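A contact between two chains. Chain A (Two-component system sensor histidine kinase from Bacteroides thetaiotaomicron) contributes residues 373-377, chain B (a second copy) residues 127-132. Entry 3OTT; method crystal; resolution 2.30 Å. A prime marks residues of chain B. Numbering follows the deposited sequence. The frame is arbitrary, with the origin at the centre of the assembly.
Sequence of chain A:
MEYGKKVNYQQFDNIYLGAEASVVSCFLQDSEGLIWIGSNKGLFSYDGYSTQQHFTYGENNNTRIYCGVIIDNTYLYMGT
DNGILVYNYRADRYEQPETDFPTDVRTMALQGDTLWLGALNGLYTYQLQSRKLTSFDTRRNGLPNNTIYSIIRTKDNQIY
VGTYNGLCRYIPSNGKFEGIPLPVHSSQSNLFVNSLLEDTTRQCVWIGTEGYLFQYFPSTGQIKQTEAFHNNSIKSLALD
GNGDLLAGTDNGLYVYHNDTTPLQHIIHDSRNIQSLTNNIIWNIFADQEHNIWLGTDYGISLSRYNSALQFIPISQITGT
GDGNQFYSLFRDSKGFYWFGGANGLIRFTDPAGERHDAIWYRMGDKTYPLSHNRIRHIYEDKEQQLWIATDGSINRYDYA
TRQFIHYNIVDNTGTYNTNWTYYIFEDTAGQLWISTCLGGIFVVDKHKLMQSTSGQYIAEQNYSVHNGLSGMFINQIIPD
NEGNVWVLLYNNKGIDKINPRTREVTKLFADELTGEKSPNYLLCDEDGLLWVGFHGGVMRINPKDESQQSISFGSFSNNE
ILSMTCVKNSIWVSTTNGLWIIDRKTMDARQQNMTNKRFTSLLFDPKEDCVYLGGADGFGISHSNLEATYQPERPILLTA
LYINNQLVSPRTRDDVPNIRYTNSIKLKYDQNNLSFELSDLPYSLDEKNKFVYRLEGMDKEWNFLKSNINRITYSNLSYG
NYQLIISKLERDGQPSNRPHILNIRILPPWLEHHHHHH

Chain A (373-377) NRIRH
Chain B, residues 127-132: QLQSRK

Two like-charged arginines from different chains come close together here: Arg376 NH1 lies 3.4 Å from Arg131′ NH1, both nitrogens are donors, and no hydrogen bond joins them. Each of these NH1 atoms is instead hydrogen-bonded elsewhere in the structure. The two guanidinium groups approach obliquely, in neither a face-on nor an edge-on arrangement.

The attachment itself rests on the amide of Gln129′, which uses both of its ends. Arg374 NH1 donates to Gln129′ OE1 at 2.7 Å, with an N-H...O angle of 154°, and Gln129′ NE2 donates to the backbone Ile375 O at 3.1 Å and 158°. Glutamine suits this place because one planar group can accept from a cationic side chain and donate to a main-chain carbonyl on the neighbouring residue. Its CA-to-CB bond points sideways, but chi1 t (-168°), chi2 p (82°) and chi3 of -15° carry the amide to chain A, and Gln129′ has the largest area covered in the contact, 95 of the 314 Å² buried in total.

Chain A passes from loop at Asn373 (phi/psi -77/-28) and Arg374 (-86/100) into a strand at Ile375 (-83/135). The closest CA atoms across the contact, Arg374 CA and Gln129′ CA, are 8.0 Å apart, a gap spanned by side chains. Arg374 directs its CA-to-CB bond toward chain B and follows t, t, m with chi4 of -72°. Its guanidinium receives Gln129′ OE1 at the edge, near its plane, while Leu128′ CB packs over one face, 3.6 Å from Arg374 NH2. A buried aliphatic group thus covers the flat face and leaves the edge free for hydrogen bonding. The CA-to-CB bond of Ile375 points away from chain B, and the residue contributes its carbonyl oxygen.

Arg376 (phi/psi -116/-26) starts sideways and reaches across with chi1 m, chi2 t, chi3 p and chi4 of 107°. One face of its guanidinium lies against the Gln129′ amide, with Arg376 NH2 3.7 Å from Gln129′ CD, and Leu128′ O sits near the guanidinium plane, 4.3 Å from Arg376 NH2.

On chain B, residues 128-130 have helical phi/psi without regular helical bonds, and Arg131′ follows at 62/26. The turn is closed by Gln127′ N to Lys132′ O at 3.1 Å and by a weak bond from Arg131′ N to Gln127′ O at 2.8 Å. Gln127′ OE1 also accepts from Ser130′ N at 2.9 Å, bracing the loop that presents Gln129′.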

ATOM      1  N   ASN A 373       6.569 -16.250 -14.234  1.00 25.41           N
ATOM      2  CA  ASN A 373       5.469 -15.739 -13.431  1.00 23.57           C
ATOM      3  C   ASN A 373       4.100 -16.241 -13.896  1.00 22.68           C
ATOM      4  O   ASN A 373       3.151 -16.352 -13.096  1.00 22.55           O
ATOM      5  CB  ASN A 373       5.465 -14.229 -13.485  1.00 24.04           C
ATOM      6  CG  ASN A 373       6.444 -13.585 -12.508  1.00 25.23           C
ATOM      7  OD1 ASN A 373       6.763 -14.135 -11.468  1.00 26.19           O
ATOM      8  ND2 ASN A 373       6.882 -12.382 -12.833  1.00 25.70           N
ATOM      9  N   ARG A 374       3.980 -16.538 -15.186  1.00 22.49           N
ATOM     10  CA  ARG A 374       2.654 -16.697 -15.802  1.00 21.15           C
ATOM     11  C   ARG A 374       2.194 -18.145 -15.597  1.00 21.80           C
ATOM     12  O   ARG A 374       2.633 -19.054 -16.293  1.00 22.04           O
ATOM     13  CB  ARG A 374       2.728 -16.320 -17.305  1.00 20.42           C
ATOM     14  CG  ARG A 374       1.413 -16.193 -18.043  1.00 19.91           C
ATOM     15  CD  ARG A 374       1.476 -15.389 -19.384  1.00 15.91           C
ATOM     16  NE  ARG A 374       1.568 -13.951 -19.115  1.00 17.07           N
ATOM     17  CZ  ARG A 374       0.557 -13.192 -18.650  1.00 15.30           C
ATOM     18  NH1 ARG A 374      -0.682 -13.695 -18.375  1.00 11.65           N
ATOM     19  NH2 ARG A 374       0.799 -11.939 -18.416  1.00 13.90           N
ATOM     20  N   ILE A 375       1.329 -18.348 -14.610  1.00 22.32           N
ATOM     21  CA  ILE A 375       0.765 -19.645 -14.291  1.00 22.53           C
ATOM     22  C   ILE A 375      -0.422 -19.940 -15.195  1.00 22.26           C
ATOM     23  O   ILE A 375      -1.312 -19.093 -15.315  1.00 20.54           O
ATOM     24  CB  ILE A 375       0.234 -19.673 -12.820  1.00 22.52           C
ATOM     25  CG1 ILE A 375       1.274 -19.120 -11.852  1.00 22.37           C
ATOM     26  CG2 ILE A 375      -0.143 -21.093 -12.400  1.00 23.38           C
ATOM     27  CD1 ILE A 375       2.659 -19.837 -11.956  1.00 20.45           C
ATOM     28  N   ARG A 376      -0.493 -21.174 -15.735  1.00 22.43           N
ATOM     29  CA  ARG A 376      -1.605 -21.560 -16.613  1.00 22.03           C
ATOM     30  C   ARG A 376      -2.431 -22.672 -16.019  1.00 22.29           C
ATOM     31  O   ARG A 376      -3.595 -22.806 -16.342  1.00 23.31           O
ATOM     32  CB  ARG A 376      -1.133 -21.869 -18.068  1.00 23.12           C
ATOM     33  CG  ARG A 376      -0.115 -20.822 -18.571  1.00 25.30           C
ATOM     34  CD  ARG A 376       0.377 -20.861 -20.045  1.00 26.03           C
ATOM     35  NE  ARG A 376      -0.584 -20.077 -20.699  1.00 31.43           N
ATOM     36  CZ  ARG A 376      -0.452 -18.857 -21.183  1.00 27.52           C
ATOM     37  NH1 ARG A 376       0.675 -18.214 -21.281  1.00 28.03           N
ATOM     38  NH2 ARG A 376      -1.525 -18.328 -21.648  1.00 30.39           N
ATOM     39  N   HIS A 377      -1.849 -23.506 -15.161  1.00 22.30           N
ATOM     40  CA  HIS A 377      -2.600 -24.637 -14.606  1.00 21.74           C
ATOM     41  C   HIS A 377      -1.935 -25.133 -13.323  1.00 22.67           C
ATOM     42  O   HIS A 377      -0.697 -25.099 -13.207  1.00 22.18           O
ATOM     43  CB  HIS A 377      -2.729 -25.809 -15.584  1.00 22.04           C
ATOM     44  CG  HIS A 377      -3.902 -26.704 -15.297  1.00 22.62           C
ATOM     45  ND1 HIS A 377      -3.805 -28.082 -15.237  1.00 23.19           N
ATOM     46  CD2 HIS A 377      -5.206 -26.411 -15.065  1.00 20.37           C
ATOM     47  CE1 HIS A 377      -4.994 -28.597 -14.987  1.00 23.63           C
ATOM     48  NE2 HIS A 377      -5.861 -27.599 -14.874  1.00 23.51           N
TER
ATOM     49  N   GLN B 127      -4.298  -9.919 -25.461  1.00 15.81           N
ATOM     50  CA  GLN B 127      -4.630 -10.424 -24.177  1.00 17.51           C
ATOM     51  C   GLN B 127      -3.527 -11.422 -23.833  1.00 16.56           C
ATOM     52  O   GLN B 127      -3.292 -12.328 -24.557  1.00 17.90           O
ATOM     53  CB  GLN B 127      -6.075 -11.009 -24.171  1.00 17.80           C
ATOM     54  CG  GLN B 127      -6.813 -10.962 -22.793  1.00 19.00           C
ATOM     55  CD  GLN B 127      -6.114 -11.833 -21.668  1.00 23.46           C
ATOM     56  OE1 GLN B 127      -5.724 -12.972 -21.884  1.00 22.64           O
ATOM     57  NE2 GLN B 127      -6.035 -11.282 -20.459  1.00 25.25           N
ATOM     58  N   LEU B 128      -2.803 -11.209 -22.753  1.00 17.14           N
ATOM     59  CA  LEU B 128      -1.504 -11.900 -22.595  1.00 17.20           C
ATOM     60  C   LEU B 128      -1.660 -13.339 -22.174  1.00 17.72           C
ATOM     61  O   LEU B 128      -0.757 -14.131 -22.413  1.00 18.43           O
ATOM     62  CB  LEU B 128      -0.607 -11.167 -21.610  1.00 15.76           C
ATOM     63  CG  LEU B 128      -0.212  -9.739 -22.047  1.00 18.50           C
ATOM     64  CD1 LEU B 128       0.459  -9.021 -20.876  1.00 14.79           C
ATOM     65  CD2 LEU B 128       0.734  -9.745 -23.296  1.00 15.42           C
ATOM     66  N   GLN B 129      -2.782 -13.686 -21.540  1.00 17.15           N
ATOM     67  CA  GLN B 129      -3.013 -15.076 -21.200  1.00 18.18           C
ATOM     68  C   GLN B 129      -3.552 -15.867 -22.386  1.00 19.97           C
ATOM     69  O   GLN B 129      -3.013 -16.912 -22.750  1.00 18.36           O
ATOM     70  CB  GLN B 129      -3.987 -15.220 -20.033  1.00 17.38           C
ATOM     71  CG  GLN B 129      -4.017 -16.624 -19.476  1.00 15.97           C
ATOM     72  CD  GLN B 129      -2.829 -16.891 -18.478  1.00 18.24           C
ATOM     73  OE1 GLN B 129      -1.859 -16.130 -18.413  1.00 18.16           O
ATOM     74  NE2 GLN B 129      -2.955 -17.927 -17.681  1.00 15.40           N
ATOM     75  N   SER B 130      -4.657 -15.386 -22.990  1.00 21.48           N
ATOM     76  CA  SER B 130      -5.296 -16.151 -24.068  1.00 22.43           C
ATOM     77  C   SER B 130      -4.498 -15.970 -25.375  1.00 22.36           C
ATOM     78  O   SER B 130      -4.666 -16.716 -26.299  1.00 23.03           O
ATOM     79  CB  SER B 130      -6.746 -15.680 -24.262  1.00 23.55           C
ATOM     80  OG  SER B 130      -6.785 -14.276 -24.619  1.00 23.32           O
ATOM     81  N   ARG B 131      -3.649 -14.944 -25.438  1.00 23.16           N
ATOM     82  CA  ARG B 131      -2.967 -14.575 -26.674  1.00 24.29           C
ATOM     83  C   ARG B 131      -3.962 -14.140 -27.804  1.00 24.41           C
ATOM     84  O   ARG B 131      -3.663 -14.220 -29.010  1.00 23.82           O
ATOM     85  CB  ARG B 131      -1.927 -15.669 -27.076  1.00 24.63           C
ATOM     86  CG  ARG B 131      -0.784 -15.896 -25.976  1.00 31.69           C
ATOM     87  CD  ARG B 131       0.427 -16.885 -26.371  1.00 39.81           C
ATOM     88  NE  ARG B 131       1.748 -16.357 -25.915  1.00 48.36           N
ATOM     89  CZ  ARG B 131       2.562 -16.863 -24.948  1.00 50.81           C
ATOM     90  NH1 ARG B 131       2.267 -17.996 -24.276  1.00 50.80           N
ATOM     91  NH2 ARG B 131       3.719 -16.229 -24.667  1.00 48.26           N
ATOM     92  N   LYS B 132      -5.139 -13.652 -27.413  1.00 25.25           N
ATOM     93  CA  LYS B 132      -6.119 -13.138 -28.408  1.00 26.17           C
ATOM     94  C   LYS B 132      -5.815 -11.710 -28.886  1.00 24.54           C
ATOM     95  O   LYS B 132      -5.589 -10.824 -28.084  1.00 24.59           O
ATOM     96  CB  LYS B 132      -7.566 -13.220 -27.903  1.00 27.11           C
ATOM     97  CG  LYS B 132      -8.600 -12.640 -28.972  1.00 32.72           C
ATOM     98  CD  LYS B 132     -10.100 -12.911 -28.708  1.00 38.12           C
ATOM     99  CE  LYS B 132     -10.534 -14.392 -28.968  1.00 44.22           C
ATOM    100  NZ  LYS B 132     -10.242 -15.004 -30.348  1.00 46.61           N
TER